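Local coordinates for protein UTP--glucose-1-phosphate uridylyltransferase (Acinetobacter baumannii, PDB 6IKX) that catalyses the transfer of a uridylyl group from UTP to alpha-D-glucose 1-phosphate, giving UDP-glucose and diphosphate, at residues L143-S148 against E247-Q252; M159-P164 against G253-C258. The protein carries 1 engineered substitution. One frame throughout, in Å; residues are numbered along the deposited sequence.

Contact 1. Residues L143-S148 against E247-Q252; sequences LSRMIS and EAYRMQ. With SO4 (sulfate ion), chain I.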
ATOM      1  N   LEU A 143      -1.588 -29.628  16.347  1.00 49.24           N
ATOM      2  CA  LEU A 143      -2.070 -29.685  14.940  1.00 49.77           C
ATOM      3  C   LEU A 143      -1.554 -30.969  14.282  1.00 54.19           C
ATOM      4  O   LEU A 143      -2.277 -31.556  13.455  1.00 57.57           O
ATOM      5  CB  LEU A 143      -1.623 -28.475  14.129  1.00 42.00           C
ATOM      6  CG  LEU A 143      -2.089 -28.551  12.672  1.00 44.62           C
ATOM      7  CD1 LEU A 143      -3.600 -28.505  12.576  1.00 40.14           C
ATOM      8  CD2 LEU A 143      -1.480 -27.440  11.844  1.00 46.65           C
ATOM      9  N   SER A 144      -0.322 -31.356  14.600  1.00 51.99           N
ATOM     10  CA  SER A 144       0.329 -32.563  14.041  1.00 51.96           C
ATOM     11  C   SER A 144      -0.357 -33.806  14.616  1.00 51.80           C
ATOM     12  O   SER A 144      -0.723 -34.705  13.835  1.00 51.02           O
ATOM     13  CB  SER A 144       1.798 -32.511  14.305  1.00 52.96           C
ATOM     14  OG  SER A 144       2.285 -33.773  14.693  1.00 61.63           O
ATOM     15  N   ARG A 145      -0.554 -33.858  15.934  1.00 53.16           N
ATOM     16  CA  ARG A 145      -1.316 -34.963  16.564  1.00 56.52           C
ATOM     17  C   ARG A 145      -2.643 -35.119  15.835  1.00 55.46           C
ATOM     18  O   ARG A 145      -2.988 -36.240  15.454  1.00 53.55           O
ATOM     19  CB  ARG A 145      -1.642 -34.664  18.021  1.00 60.98           C
ATOM     20  CG  ARG A 145      -0.544 -35.078  18.977  1.00 62.90           C
ATOM     21  CD  ARG A 145      -0.721 -34.275  20.233  1.00 66.98           C
ATOM     22  NE  ARG A 145       0.589 -33.899  20.680  1.00 71.85           N
ATOM     23  CZ  ARG A 145       1.353 -34.649  21.441  1.00 71.45           C
ATOM     24  NH1 ARG A 145       0.914 -35.821  21.858  1.00 73.74           N
ATOM     25  NH2 ARG A 145       2.553 -34.223  21.784  1.00 83.30           N
ATOM     26  N   MET A 146      -3.366 -34.008  15.702  1.00 55.34           N
ATOM     27  CA  MET A 146      -4.737 -33.966  15.142  1.00 52.33           C
ATOM     28  C   MET A 146      -4.739 -34.367  13.655  1.00 45.35           C
ATOM     29  O   MET A 146      -5.673 -35.049  13.269  1.00 48.98           O
ATOM     30  CB  MET A 146      -5.348 -32.577  15.345  1.00 51.13           C
ATOM     31  CG  MET A 146      -6.719 -32.455  14.739  1.00 51.99           C
ATOM     32  SD  MET A 146      -7.628 -31.044  15.369  1.00 51.00           S
ATOM     33  CE  MET A 146      -7.458 -29.896  14.003  1.00 49.46           C
ATOM     34  N   ILE A 147      -3.757 -33.960  12.844  1.00 48.07           N
ATOM     35  CA  ILE A 147      -3.648 -34.352  11.395  1.00 50.98           C
ATOM     36  C   ILE A 147      -3.462 -35.882  11.322  1.00 50.57           C
ATOM     37  O   ILE A 147      -4.155 -36.556  10.507  1.00 49.87           O
ATOM     38  CB  ILE A 147      -2.532 -33.553  10.663  1.00 50.73           C
ATOM     39  CG1 ILE A 147      -2.939 -32.084  10.479  1.00 53.09           C
ATOM     40  CG2 ILE A 147      -2.151 -34.176   9.319  1.00 42.29           C
ATOM     41  CD1 ILE A 147      -1.834 -31.142  10.065  1.00 46.53           C
ATOM     42  N   SER A 148      -2.587 -36.436  12.154  1.00 46.59           N
ATOM     43  CA  SER A 148      -2.284 -37.888  12.113  1.00 56.93           C
ATOM     44  C   SER A 148      -3.582 -38.636  12.460  1.00 57.27           C
ATOM     45  O   SER A 148      -4.076 -39.442  11.647  1.00 53.94           O
ATOM     46  CB  SER A 148      -1.087 -38.242  12.975  1.00 54.10           C
ATOM     47  OG  SER A 148      -1.486 -38.516  14.288  1.00 63.45           O
ATOM     48  N   GLU A 247     -14.986 -36.017  14.432  1.00 43.67           N
ATOM     49  CA  GLU A 247     -14.445 -36.244  15.782  1.00 44.81           C
ATOM     50  C   GLU A 247     -13.938 -34.922  16.356  1.00 46.18           C
ATOM     51  O   GLU A 247     -13.495 -34.020  15.615  1.00 53.99           O
ATOM     52  CB  GLU A 247     -13.286 -37.222  15.754  1.00 44.11           C
ATOM     53  CG  GLU A 247     -13.664 -38.594  15.247  1.00 48.63           C
ATOM     54  CD  GLU A 247     -12.496 -39.557  15.236  1.00 46.87           C
ATOM     55  OE1 GLU A 247     -11.331 -39.097  15.290  1.00 50.41           O
ATOM     56  OE2 GLU A 247     -12.752 -40.753  15.221  1.00 59.03           O
ATOM     57  N   ALA A 248     -14.016 -34.840  17.660  1.00 47.72           N
ATOM     58  CA  ALA A 248     -13.485 -33.747  18.474  1.00 45.42           C
ATOM     59  C   ALA A 248     -12.160 -34.243  19.043  1.00 44.03           C
ATOM     60  O   ALA A 248     -12.136 -35.320  19.659  1.00 51.46           O
ATOM     61  CB  ALA A 248     -14.515 -33.388  19.511  1.00 46.41           C
ATOM     62  N   TYR A 249     -11.088 -33.529  18.709  1.00 51.58           N
ATOM     63  CA  TYR A 249      -9.692 -33.781  19.121  1.00 51.13           C
ATOM     64  C   TYR A 249      -9.378 -32.783  20.231  1.00 54.27           C
ATOM     65  O   TYR A 249      -9.442 -31.568  19.972  1.00 50.27           O
ATOM     66  CB  TYR A 249      -8.699 -33.618  17.953  1.00 49.85           C
ATOM     67  CG  TYR A 249      -7.282 -33.514  18.455  1.00 49.89           C
ATOM     68  CD1 TYR A 249      -6.557 -34.636  18.810  1.00 44.35           C
ATOM     69  CD2 TYR A 249      -6.736 -32.272  18.738  1.00 50.73           C
ATOM     70  CE1 TYR A 249      -5.288 -34.525  19.355  1.00 54.54           C
ATOM     71  CE2 TYR A 249      -5.492 -32.144  19.320  1.00 48.57           C
ATOM     72  CZ  TYR A 249      -4.758 -33.272  19.619  1.00 54.62           C
ATOM     73  OH  TYR A 249      -3.525 -33.106  20.163  1.00 52.90           O
ATOM     74  N   ARG A 250      -9.033 -33.286  21.412  1.00 51.46           N
ATOM     75  CA  ARG A 250      -8.786 -32.449  22.602  1.00 51.14           C
ATOM     76  C   ARG A 250      -7.293 -32.176  22.713  1.00 53.95           C
ATOM     77  O   ARG A 250      -6.508 -33.124  22.923  1.00 50.68           O
ATOM     78  CB  ARG A 250      -9.279 -33.110  23.893  1.00 58.68           C
ATOM     79  CG  ARG A 250      -9.138 -32.247  25.145  1.00 52.82           C
ATOM     80  CD  ARG A 250      -9.413 -33.108  26.354  1.00 62.54           C
ATOM     81  NE  ARG A 250      -9.328 -32.441  27.652  1.00 71.42           N
ATOM     82  CZ  ARG A 250      -9.564 -33.054  28.808  1.00 65.17           C
ATOM     83  NH1 ARG A 250      -9.880 -34.337  28.824  1.00 71.42           N
ATOM     84  NH2 ARG A 250      -9.477 -32.399  29.945  1.00 66.84           N
ATOM     85  N   MET A 251      -6.974 -30.894  22.648  1.00 53.38           N
ATOM     86  CA  MET A 251      -5.630 -30.326  22.810  1.00 53.84           C
ATOM     87  C   MET A 251      -4.919 -30.963  23.999  1.00 53.40           C
ATOM     88  O   MET A 251      -5.560 -31.238  25.026  1.00 43.00           O
ATOM     89  CB  MET A 251      -5.739 -28.838  23.117  1.00 58.46           C
ATOM     90  CG  MET A 251      -6.111 -28.024  21.937  1.00 63.13           C
ATOM     91  SD  MET A 251      -6.170 -26.319  22.424  1.00 56.85           S
ATOM     92  CE  MET A 251      -4.440 -25.960  22.730  1.00 59.59           C
ATOM     93  N   GLN A 252      -3.602 -31.021  23.881  1.00 53.67           N
ATOM     94  CA  GLN A 252      -2.674 -31.274  25.004  1.00 58.98           C
ATOM     95  C   GLN A 252      -2.014 -29.934  25.383  1.00 54.64           C
ATOM     96  O   GLN A 252      -1.519 -29.850  26.496  1.00 59.30           O
ATOM     97  CB  GLN A 252      -1.801 -32.469  24.577  1.00 64.24           C
ATOM     98  CG  GLN A 252      -0.339 -32.396  24.957  1.00 70.06           C
ATOM     99  CD  GLN A 252       0.372 -31.499  23.994  1.00 66.91           C
ATOM    100  OE1 GLN A 252       0.103 -31.541  22.795  1.00 71.07           O
ATOM    101  NE2 GLN A 252       1.254 -30.673  24.533  1.00 69.97           N
TER
HETATM  102  S   SO4 I 307       3.298 -37.451  24.913  1.00144.20           S
HETATM  103  O1  SO4 I 307       3.533 -37.227  23.511  1.00132.10           O
HETATM  104  O2  SO4 I 307       4.375 -38.239  25.446  1.00166.82           O
HETATM  105  O3  SO4 I 307       2.061 -38.166  25.080  1.00137.59           O
HETATM  106  O4  SO4 I 307       3.229 -36.190  25.617  1.00140.13           O

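Contact 2. Residues M159-P164 against G253-C258; sequences MVEAVP and GQTFDC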
ATOM      1  N   MET A 159     -10.548 -29.257  16.666  1.00 44.54           N
ATOM      2  CA  MET A 159      -9.746 -29.107  17.909  1.00 43.42           C
ATOM      3  C   MET A 159     -10.630 -28.422  18.968  1.00 43.79           C
ATOM      4  O   MET A 159     -11.354 -27.465  18.612  1.00 39.98           O
ATOM      5  CB  MET A 159      -8.450 -28.327  17.655  1.00 44.82           C
ATOM      6  CG  MET A 159      -7.527 -28.289  18.878  1.00 49.96           C
ATOM      7  SD  MET A 159      -5.924 -27.501  18.634  1.00 49.72           S
ATOM      8  CE  MET A 159      -5.314 -28.418  17.222  1.00 52.51           C
ATOM      9  N   VAL A 160     -10.606 -28.946  20.198  1.00 42.79           N
ATOM     10  CA  VAL A 160     -11.377 -28.438  21.373  1.00 43.87           C
ATOM     11  C   VAL A 160     -10.465 -28.404  22.601  1.00 44.17           C
ATOM     12  O   VAL A 160      -9.417 -29.079  22.605  1.00 44.05           O
ATOM     13  CB  VAL A 160     -12.630 -29.283  21.669  1.00 42.79           C
ATOM     14  CG1 VAL A 160     -13.590 -29.293  20.495  1.00 49.20           C
ATOM     15  CG2 VAL A 160     -12.305 -30.712  22.090  1.00 45.45           C
ATOM     16  N   GLU A 161     -10.860 -27.658  23.624  1.00 51.53           N
ATOM     17  CA  GLU A 161     -10.077 -27.572  24.883  1.00 53.06           C
ATOM     18  C   GLU A 161     -11.033 -27.370  26.060  1.00 55.33           C
ATOM     19  O   GLU A 161     -11.952 -26.532  25.942  1.00 68.05           O
ATOM     20  CB  GLU A 161      -9.013 -26.496  24.707  1.00 52.03           C
ATOM     21  CG  GLU A 161      -9.151 -25.315  25.610  1.00 52.63           C
ATOM     22  CD  GLU A 161      -8.043 -24.314  25.389  1.00 53.43           C
ATOM     23  OE1 GLU A 161      -6.904 -24.534  25.888  1.00 59.87           O
ATOM     24  OE2 GLU A 161      -8.319 -23.347  24.676  1.00 61.98           O
ATOM     25  N   ALA A 162     -10.854 -28.159  27.121  1.00 58.02           N
ATOM     26  CA  ALA A 162     -11.589 -28.038  28.404  1.00 60.38           C
ATOM     27  C   ALA A 162     -11.495 -26.584  28.897  1.00 63.83           C
ATOM     28  O   ALA A 162     -10.365 -26.054  28.947  1.00 59.02           O
ATOM     29  CB  ALA A 162     -10.998 -29.001  29.408  1.00 57.66           C
ATOM     30  N   VAL A 163     -12.633 -25.958  29.204  1.00 63.47           N
ATOM     31  CA  VAL A 163     -12.743 -24.611  29.854  1.00 60.14           C
ATOM     32  C   VAL A 163     -13.505 -24.780  31.170  1.00 68.36           C
ATOM     33  O   VAL A 163     -14.230 -25.763  31.341  1.00 66.64           O
ATOM     34  CB  VAL A 163     -13.463 -23.606  28.936  1.00 56.20           C
ATOM     35  CG1 VAL A 163     -12.700 -23.383  27.641  1.00 53.19           C
ATOM     36  CG2 VAL A 163     -14.902 -24.025  28.646  1.00 57.09           C
ATOM     37  N   PRO A 164     -13.374 -23.850  32.148  1.00 67.14           N
ATOM     38  CA  PRO A 164     -14.190 -23.890  33.368  1.00 66.96           C
ATOM     39  C   PRO A 164     -15.712 -23.917  33.127  1.00 65.39           C
ATOM     40  O   PRO A 164     -16.154 -23.206  32.240  1.00 59.43           O
ATOM     41  CB  PRO A 164     -13.761 -22.606  34.091  1.00 69.18           C
ATOM     42  CG  PRO A 164     -12.332 -22.426  33.649  1.00 67.19           C
ATOM     43  CD  PRO A 164     -12.367 -22.783  32.182  1.00 68.34           C
ATOM     44  N   GLY A 253      -2.071 -28.911  24.516  1.00 53.67           N
ATOM     45  CA  GLY A 253      -1.316 -27.644  24.650  1.00 54.30           C
ATOM     46  C   GLY A 253      -2.205 -26.537  25.205  1.00 53.78           C
ATOM     47  O   GLY A 253      -3.210 -26.864  25.816  1.00 54.27           O
ATOM     48  N   GLN A 254      -1.876 -25.273  24.959  1.00 53.22           N
ATOM     49  CA  GLN A 254      -2.542 -24.089  25.574  1.00 54.88           C
ATOM     50  C   GLN A 254      -2.870 -23.061  24.480  1.00 48.23           C
ATOM     51  O   GLN A 254      -2.009 -22.858  23.595  1.00 48.87           O
ATOM     52  CB  GLN A 254      -1.618 -23.500  26.639  1.00 56.07           C
ATOM     53  CG  GLN A 254      -2.338 -22.572  27.606  1.00 61.68           C
ATOM     54  CD  GLN A 254      -1.463 -21.988  28.694  1.00 64.84           C
ATOM     55  OE1 GLN A 254      -1.970 -21.395  29.651  1.00 73.18           O
ATOM     56  NE2 GLN A 254      -0.150 -22.132  28.553  1.00 61.32           N
ATOM     57  N   THR A 255      -4.045 -22.424  24.518  1.00 48.23           N
ATOM     58  CA  THR A 255      -4.476 -21.416  23.502  1.00 49.38           C
ATOM     59  C   THR A 255      -4.354 -20.008  24.077  1.00 48.60           C
ATOM     60  O   THR A 255      -4.332 -19.881  25.307  1.00 50.34           O
ATOM     61  CB  THR A 255      -5.885 -21.697  22.977  1.00 56.80           C
ATOM     62  OG1 THR A 255      -6.846 -21.260  23.939  1.00 55.94           O
ATOM     63  CG2 THR A 255      -6.089 -23.167  22.690  1.00 62.78           C
ATOM     64  N   PHE A 256      -4.239 -19.002  23.203  1.00 49.85           N
ATOM     65  CA  PHE A 256      -4.275 -17.563  23.560  1.00 45.29           C
ATOM     66  C   PHE A 256      -5.075 -16.845  22.499  1.00 47.55           C
ATOM     67  O   PHE A 256      -4.742 -16.970  21.304  1.00 49.92           O
ATOM     68  CB  PHE A 256      -2.883 -16.949  23.641  1.00 46.08           C
ATOM     69  CG  PHE A 256      -1.944 -17.675  24.566  1.00 47.87           C
ATOM     70  CD1 PHE A 256      -1.233 -18.775  24.128  1.00 55.48           C
ATOM     71  CD2 PHE A 256      -1.784 -17.267  25.877  1.00 50.84           C
ATOM     72  CE1 PHE A 256      -0.385 -19.454  24.990  1.00 55.43           C
ATOM     73  CE2 PHE A 256      -0.926 -17.933  26.734  1.00 52.99           C
ATOM     74  CZ  PHE A 256      -0.243 -19.043  26.294  1.00 54.56           C
ATOM     75  N   ASP A 257      -6.137 -16.171  22.931  1.00 49.38           N
ATOM     76  CA  ASP A 257      -7.032 -15.440  22.010  1.00 54.43           C
ATOM     77  C   ASP A 257      -6.489 -14.012  21.910  1.00 61.20           C
ATOM     78  O   ASP A 257      -6.741 -13.251  22.861  1.00 58.92           O
ATOM     79  CB  ASP A 257      -8.490 -15.539  22.460  1.00 52.93           C
ATOM     80  CG  ASP A 257      -9.413 -14.741  21.558  1.00 54.60           C
ATOM     81  OD1 ASP A 257      -9.146 -14.684  20.349  1.00 61.12           O
ATOM     82  OD2 ASP A 257     -10.361 -14.147  22.075  1.00 82.31           O
ATOM     83  N   CYS A 258      -5.749 -13.705  20.829  1.00 57.28           N
ATOM     84  CA  CYS A 258      -5.124 -12.384  20.561  1.00 61.79           C
ATOM     85  C   CYS A 258      -6.171 -11.410  20.025  1.00 75.97           C
ATOM     86  O   CYS A 258      -6.083 -10.215  20.360  1.00 91.70           O
ATOM     87  CB  CYS A 258      -3.923 -12.523  19.643  1.00 55.65           C
ATOM     88  SG  CYS A 258      -2.652 -13.519  20.460  1.00 56.80           S
TER

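Contact 1. Residues L143-S148 against E247-Q252
M146 lays its CB over one face of the Y249 ring, 3.9 Å from the ring centroid and 18° off the normal, a CH-pi contact. The sulfur follows obliquely: M146 SD is 4.7 Å from the Y249 centroid, a Met-aromatic contact well away from face-on. With CG anti to the backbone N (chi1 177°), the M146 chain carries its sulfur past Y249 CB, away from 247-252 and toward M159. At the phenol end R145 runs past the hydroxyl, and its CD comes within 3.0 Å of Y249 OH, a tight approach by a methylene group. Here helix 142-153 packs on strand 246-250 of the mixed sheet, a helix-on-sheet layer within the GT-A-type nucleotidyltransferase fold. Further out, Q252 brings OE1 over one face of the R145 guanidinium, off-centre, with the amide tilted 47° to it; Q252 OE1 is 3.2 Å from R145 NE, at too poor an angle for a hydrogen bond. At the guanidinium edge, R145 NH1 gives a weak bond of 3.4 Å to O1 of a sulfate, probably from the crystallisation liquor. In the second shell D142 OD1 bonds both Y249 OH and the backbone N of Q252, while R145 NH2 holds the carbonyl of Q140.

Contact 2. Residues M159-P164 against G253-C258
The hydroxyl of T255 gives a hydrogen bond of 2.7 Å from OG1 to E161 OE2, which receives it on its syn lone pair. The two side chains approach from opposite directions, and the carboxylate also presses on the threonine methyl: T255 CG2 lies 3.0 Å from E161 OE2 and 3.5 Å from E161 CD. With T255 OG1 between the backbone N and the carbonyl carbon (chi1 78°) and CG2 beside the backbone N, both branches face the acid, which would be expected to restrict rotation about CA-CB. For E161 the reach begins with a first torsion far from staggered (chi1 116°), consistent with some strain, and continues with an extended chain beyond CG. The backbones stay apart, the nearest CA atoms, those of E161 and Q254, lying 8.3 Å from each other. Strand 156-162 belongs to the large mixed sheet of the GT-A-type fold, whereas strand 254-257 pairs antiparallel with 132-135 in a small two-stranded sheet, and this contact is a side-chain bridge between the two. The other oxygen, E161 OE1, lies 3.6 Å from T255 CG2 and 3.8 Å from T255 N. V207 of strand 204-207 touches the side chains of both E161 and T255. E161 O accepts a hydrogen bond from S205 OG, and F256 turns the other way, against helix 261-273 and the rings of Y271 and H270.

In the fold
Two ways of joining secondary structure appear within one nucleotidyltransferase fold. Contact 1 is partly buried and combines methionine-aromatic packing of a helix on the sheet with an arginine chain that runs past the phenol oxygen toward a glutamine; contact 2 lies at the surface and depends on a single short polar bond between strands of different sheets. They meet in the middle: strands 246-250 and 156-162 are parallel neighbours, with probable hydrogen bonds from V160 N to Y249 O and from M251 N to V160 O, and M159 packs against both M146 and M251. D142 also serves both, since its OD2 takes a hydrogen bond from G253 N.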